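Local coordinates for protein phosphatidylserine synthase (Haemophilus influenzae, PDB 3HSI) that belongs to the phospholipase D superfamily and carries a phospholipase D active-site motif and a PLD-like domain in one chain, at residues Val147-Ala157 against Asp173-Ala184. Sequence-based numbering, arbitrary orientation.
Sequences VFDDTVLYSGA and DRYQKITHAELA
Val152 and Tyr154 face Ile178 and Gln176 as the hydrogen-bonded pairs of two antiparallel strands, and their four backbone N-H...O bonds hold the two strands together. The Tyr154 N to Gln176 O bond, 2.7 Å, is almost straight at 175°. Packing is tightest where helix 181-195 folds back beside the sheet: CG2 of Val152, anti to its own carbonyl carbon, is turned toward the helix and reaches Ala184 CA at 3.9 Å and Leu183 CG at 4.1 Å. Ala184 CB sits against Val147 CG1 and lies 3.7 Å from Asp150 CA, in the type II' turn joining strands 146-148 and 151-155. Past Ile178 the grip continues through His180 N, which donates to Asp150 O.

The other face is looser at this end. Thr151 and Thr179 slant past each other with their OG1 atoms 3.8 Å apart, too far to bond, and the exposed Thr179 marks the solvent side; Lys177 lays its CG and CD across Thr151 CG2 before its amine goes on to Gln41.

At the far end polar groups take over. With chi1 at -178°, Ser155 swings OG away from its backbone N to donate to Arg174 O at 2.7 Å, while OG accepts from Ala157 N in an ST turn. Asp173 OD1 takes a good bond from Arg174 N and a weak one from Gly156 N, and OD2 bonds to His364. Buried Ser155 OG and Asp173 OD1 thus each have two partners, which satisfies their polarity inside the fold and ties the backbone of Ser155-Ala157 to that of Asp173-Arg174 through side-chain-to-backbone bonds.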
loop_
_atom_site.group_PDB
_atom_site.type_symbol
_atom_site.label_atom_id
_atom_site.label_comp_id
_atom_site.label_asym_id
_atom_site.label_seq_id
_atom_site.Cartn_x
_atom_site.Cartn_y
_atom_site.Cartn_z
ATOM N N VAL C 147 10.214 -25.244 14.677
ATOM C CA VAL C 147 10.296 -26.662 14.487
ATOM C C VAL C 147 11.548 -27.131 15.185
ATOM O O VAL C 147 12.630 -26.623 14.918
ATOM C CB VAL C 147 10.332 -27.030 12.989
ATOM C CG1 VAL C 147 10.552 -28.559 12.788
ATOM C CG2 VAL C 147 9.066 -26.517 12.266
ATOM N N PHE C 148 11.382 -28.092 16.093
ATOM C CA PHE C 148 12.507 -28.733 16.773
ATOM C C PHE C 148 12.404 -30.177 16.405
ATOM O O PHE C 148 11.483 -30.869 16.849
ATOM C CB PHE C 148 12.406 -28.577 18.297
ATOM C CG PHE C 148 12.203 -27.149 18.749
ATOM C CD1 PHE C 148 10.925 -26.623 18.879
ATOM C CD2 PHE C 148 13.288 -26.336 19.053
ATOM C CE1 PHE C 148 10.739 -25.329 19.297
ATOM C CE2 PHE C 148 13.107 -25.030 19.482
ATOM C CZ PHE C 148 11.845 -24.516 19.592
ATOM N N ASP C 149 13.349 -30.644 15.600
ATOM C CA ASP C 149 13.294 -31.991 15.077
ATOM C C ASP C 149 11.934 -32.217 14.442
ATOM O O ASP C 149 11.652 -31.556 13.433
ATOM C CB ASP C 149 13.690 -33.023 16.147
ATOM C CG ASP C 149 15.156 -32.903 16.529
ATOM O OD1 ASP C 149 15.844 -32.032 15.952
ATOM O OD2 ASP C 149 15.624 -33.666 17.403
ATOM N N ASP C 150 11.108 -33.092 15.032
ATOM C CA ASP C 150 9.772 -33.437 14.531
ATOM C C ASP C 150 8.614 -32.793 15.345
ATOM O O ASP C 150 7.451 -33.228 15.236
ATOM C CB ASP C 150 9.584 -34.957 14.519
ATOM C CG ASP C 150 10.403 -35.664 13.440
ATOM O OD1 ASP C 150 10.756 -35.045 12.401
ATOM O OD2 ASP C 150 10.680 -36.879 13.628
ATOM N N THR C 151 8.914 -31.751 16.129
ATOM C CA THR C 151 7.897 -31.067 16.928
ATOM C C THR C 151 7.652 -29.617 16.459
ATOM O O THR C 151 8.603 -28.833 16.311
ATOM C CB THR C 151 8.265 -31.151 18.438
ATOM O OG1 THR C 151 8.414 -32.533 18.768
ATOM C CG2 THR C 151 7.189 -30.583 19.335
ATOM N N VAL C 152 6.385 -29.276 16.198
ATOM C CA VAL C 152 6.015 -27.902 15.901
ATOM C C VAL C 152 5.504 -27.180 17.160
ATOM O O VAL C 152 4.596 -27.665 17.837
ATOM C CB VAL C 152 4.990 -27.802 14.772
ATOM C CG1 VAL C 152 4.572 -26.360 14.563
ATOM C CG2 VAL C 152 5.572 -28.336 13.466
ATOM N N LEU C 153 6.099 -26.023 17.464
ATOM C CA LEU C 153 5.551 -25.131 18.481
ATOM C C LEU C 153 5.039 -23.897 17.745
ATOM O O LEU C 153 5.819 -23.134 17.194
ATOM C CB LEU C 153 6.612 -24.782 19.528
ATOM C CG LEU C 153 6.174 -24.036 20.796
ATOM C CD1 LEU C 153 5.076 -24.795 21.572
ATOM C CD2 LEU C 153 7.369 -23.765 21.745
ATOM N N TYR C 154 3.726 -23.735 17.708
ATOM C CA TYR C 154 3.119 -22.674 16.919
ATOM C C TYR C 154 2.544 -21.599 17.836
ATOM O O TYR C 154 1.819 -21.911 18.785
ATOM C CB TYR C 154 2.039 -23.237 15.991
ATOM C CG TYR C 154 1.588 -22.254 14.922
ATOM C CD1 TYR C 154 2.164 -22.262 13.647
ATOM C CD2 TYR C 154 0.587 -21.293 15.196
ATOM C CE1 TYR C 154 1.759 -21.340 12.672
ATOM C CE2 TYR C 154 0.189 -20.384 14.245
ATOM C CZ TYR C 154 0.775 -20.410 12.979
ATOM O OH TYR C 154 0.374 -19.487 12.038
ATOM N N SER C 155 2.846 -20.338 17.534
ATOM C CA SER C 155 2.369 -19.226 18.337
ATOM C C SER C 155 2.545 -17.899 17.619
ATOM O O SER C 155 3.471 -17.731 16.808
ATOM C CB SER C 155 3.147 -19.131 19.650
ATOM O OG SER C 155 2.628 -18.068 20.415
ATOM N N GLY C 156 1.691 -16.942 17.956
ATOM C CA GLY C 156 1.840 -15.582 17.403
ATOM C C GLY C 156 2.986 -14.808 18.066
ATOM O O GLY C 156 3.325 -13.714 17.628
ATOM N N ALA C 157 3.593 -15.398 19.107
ATOM C CA ALA C 157 4.557 -14.700 19.994
ATOM C C ALA C 157 5.922 -14.531 19.347
ATOM O O ALA C 157 6.398 -15.439 18.654
ATOM C CB ALA C 157 4.723 -15.468 21.292
ATOM N N ASP C 173 -0.475 -14.632 24.530
ATOM C CA ASP C 173 -0.702 -15.186 23.210
ATOM C C ASP C 173 -1.272 -16.606 23.377
ATOM O O ASP C 173 -1.603 -17.044 24.519
ATOM C CB ASP C 173 0.622 -15.162 22.387
ATOM C CG ASP C 173 0.396 -14.918 20.885
ATOM O OD1 ASP C 173 -0.219 -15.778 20.242
ATOM O OD2 ASP C 173 0.830 -13.882 20.334
ATOM N N ARG C 174 -1.396 -17.324 22.255
ATOM C CA ARG C 174 -1.767 -18.732 22.287
ATOM C C ARG C 174 -0.613 -19.581 21.830
ATOM O O ARG C 174 0.205 -19.124 21.061
ATOM C CB ARG C 174 -2.948 -18.994 21.372
ATOM C CG ARG C 174 -4.243 -18.517 21.925
ATOM C CD ARG C 174 -5.314 -18.675 20.880
ATOM N NE ARG C 174 -5.711 -20.066 20.692
ATOM C CZ ARG C 174 -6.214 -20.553 19.559
ATOM N NH1 ARG C 174 -6.360 -19.775 18.496
ATOM N NH2 ARG C 174 -6.604 -21.814 19.498
ATOM N N TYR C 175 -0.530 -20.822 22.322
ATOM C CA TYR C 175 0.642 -21.654 22.049
ATOM C C TYR C 175 0.191 -23.079 21.842
ATOM O O TYR C 175 -0.475 -23.652 22.711
ATOM C CB TYR C 175 1.651 -21.596 23.232
ATOM C CG TYR C 175 1.652 -20.252 23.933
ATOM C CD1 TYR C 175 2.491 -19.223 23.518
ATOM C CD2 TYR C 175 0.761 -19.992 24.967
ATOM C CE1 TYR C 175 2.485 -17.992 24.155
ATOM C CE2 TYR C 175 0.729 -18.752 25.601
ATOM C CZ TYR C 175 1.578 -17.758 25.189
ATOM O OH TYR C 175 1.507 -16.535 25.817
ATOM N N GLN C 176 0.549 -23.653 20.697
ATOM C CA GLN C 176 0.211 -25.038 20.430
ATOM C C GLN C 176 1.444 -25.849 20.094
ATOM O O GLN C 176 2.243 -25.477 19.230
ATOM C CB GLN C 176 -0.812 -25.165 19.317
ATOM C CG GLN C 176 -2.139 -24.606 19.692
ATOM C CD GLN C 176 -2.187 -23.114 19.490
ATOM O OE1 GLN C 176 -1.457 -22.572 18.657
ATOM N NE2 GLN C 176 -3.034 -22.433 20.255
ATOM N N LYS C 177 1.577 -26.964 20.790
ATOM C CA LYS C 177 2.647 -27.904 20.535
ATOM C C LYS C 177 2.094 -29.128 19.787
ATOM O O LYS C 177 1.157 -29.787 20.254
ATOM C CB LYS C 177 3.322 -28.322 21.859
ATOM C CG LYS C 177 4.755 -28.756 21.652
ATOM C CD LYS C 177 5.115 -29.963 22.443
ATOM C CE LYS C 177 4.950 -29.766 23.893
ATOM N NZ LYS C 177 5.693 -30.856 24.580
ATOM N N ILE C 178 2.635 -29.377 18.592
ATOM C CA ILE C 178 2.239 -30.516 17.782
ATOM C C ILE C 178 3.443 -31.372 17.418
ATOM O O ILE C 178 4.357 -30.944 16.702
ATOM C CB ILE C 178 1.480 -30.105 16.487
ATOM C CG1 ILE C 178 0.253 -29.274 16.819
ATOM C CG2 ILE C 178 1.037 -31.339 15.717
ATOM C CD1 ILE C 178 -0.042 -28.190 15.768
ATOM N N THR C 179 3.427 -32.577 17.948
ATOM C CA THR C 179 4.419 -33.586 17.667
ATOM C C THR C 179 3.968 -34.413 16.450
ATOM O O THR C 179 3.136 -35.306 16.569
ATOM C CB THR C 179 4.590 -34.490 18.885
ATOM O OG1 THR C 179 5.019 -33.686 20.008
ATOM C CG2 THR C 179 5.645 -35.532 18.604
ATOM N N HIS C 180 4.500 -34.085 15.275
ATOM C CA HIS C 180 4.063 -34.704 14.029
ATOM C C HIS C 180 5.140 -34.528 12.959
ATOM O O HIS C 180 5.301 -33.436 12.373
ATOM C CB HIS C 180 2.749 -34.071 13.549
ATOM C CG HIS C 180 2.024 -34.888 12.529
ATOM N ND1 HIS C 180 2.661 -35.486 11.463
ATOM C CD2 HIS C 180 0.716 -35.223 12.424
ATOM C CE1 HIS C 180 1.776 -36.155 10.742
ATOM N NE2 HIS C 180 0.587 -36.010 11.304
ATOM N N ALA C 181 5.858 -35.610 12.686
ATOM C CA ALA C 181 7.007 -35.565 11.764
ATOM C C ALA C 181 6.679 -34.979 10.383
ATOM O O ALA C 181 7.464 -34.210 9.817
ATOM C CB ALA C 181 7.615 -36.957 11.623
ATOM N N GLU C 182 5.527 -35.348 9.844
ATOM C CA GLU C 182 5.171 -34.954 8.488
ATOM C C GLU C 182 4.784 -33.459 8.463
ATOM O O GLU C 182 5.125 -32.739 7.511
ATOM C CB GLU C 182 4.020 -35.833 7.967
ATOM C CG GLU C 182 4.279 -36.526 6.637
ATOM C CD GLU C 182 3.028 -36.561 5.684
ATOM O OE1 GLU C 182 2.355 -37.619 5.657
ATOM O OE2 GLU C 182 2.731 -35.547 4.965
ATOM N N LEU C 183 4.104 -32.982 9.510
ATOM C CA LEU C 183 3.859 -31.541 9.629
ATOM C C LEU C 183 5.196 -30.789 9.790
ATOM O O LEU C 183 5.435 -29.767 9.128
ATOM C CB LEU C 183 2.906 -31.189 10.806
ATOM C CG LEU C 183 2.604 -29.661 10.900
ATOM C CD1 LEU C 183 1.957 -29.163 9.634
ATOM C CD2 LEU C 183 1.720 -29.238 12.068
ATOM N N ALA C 184 6.074 -31.309 10.644
ATOM C CA ALA C 184 7.361 -30.669 10.843
ATOM C C ALA C 184 8.121 -30.604 9.516
ATOM O O ALA C 184 8.590 -29.542 9.125
ATOM C CB ALA C 184 8.193 -31.371 11.941
#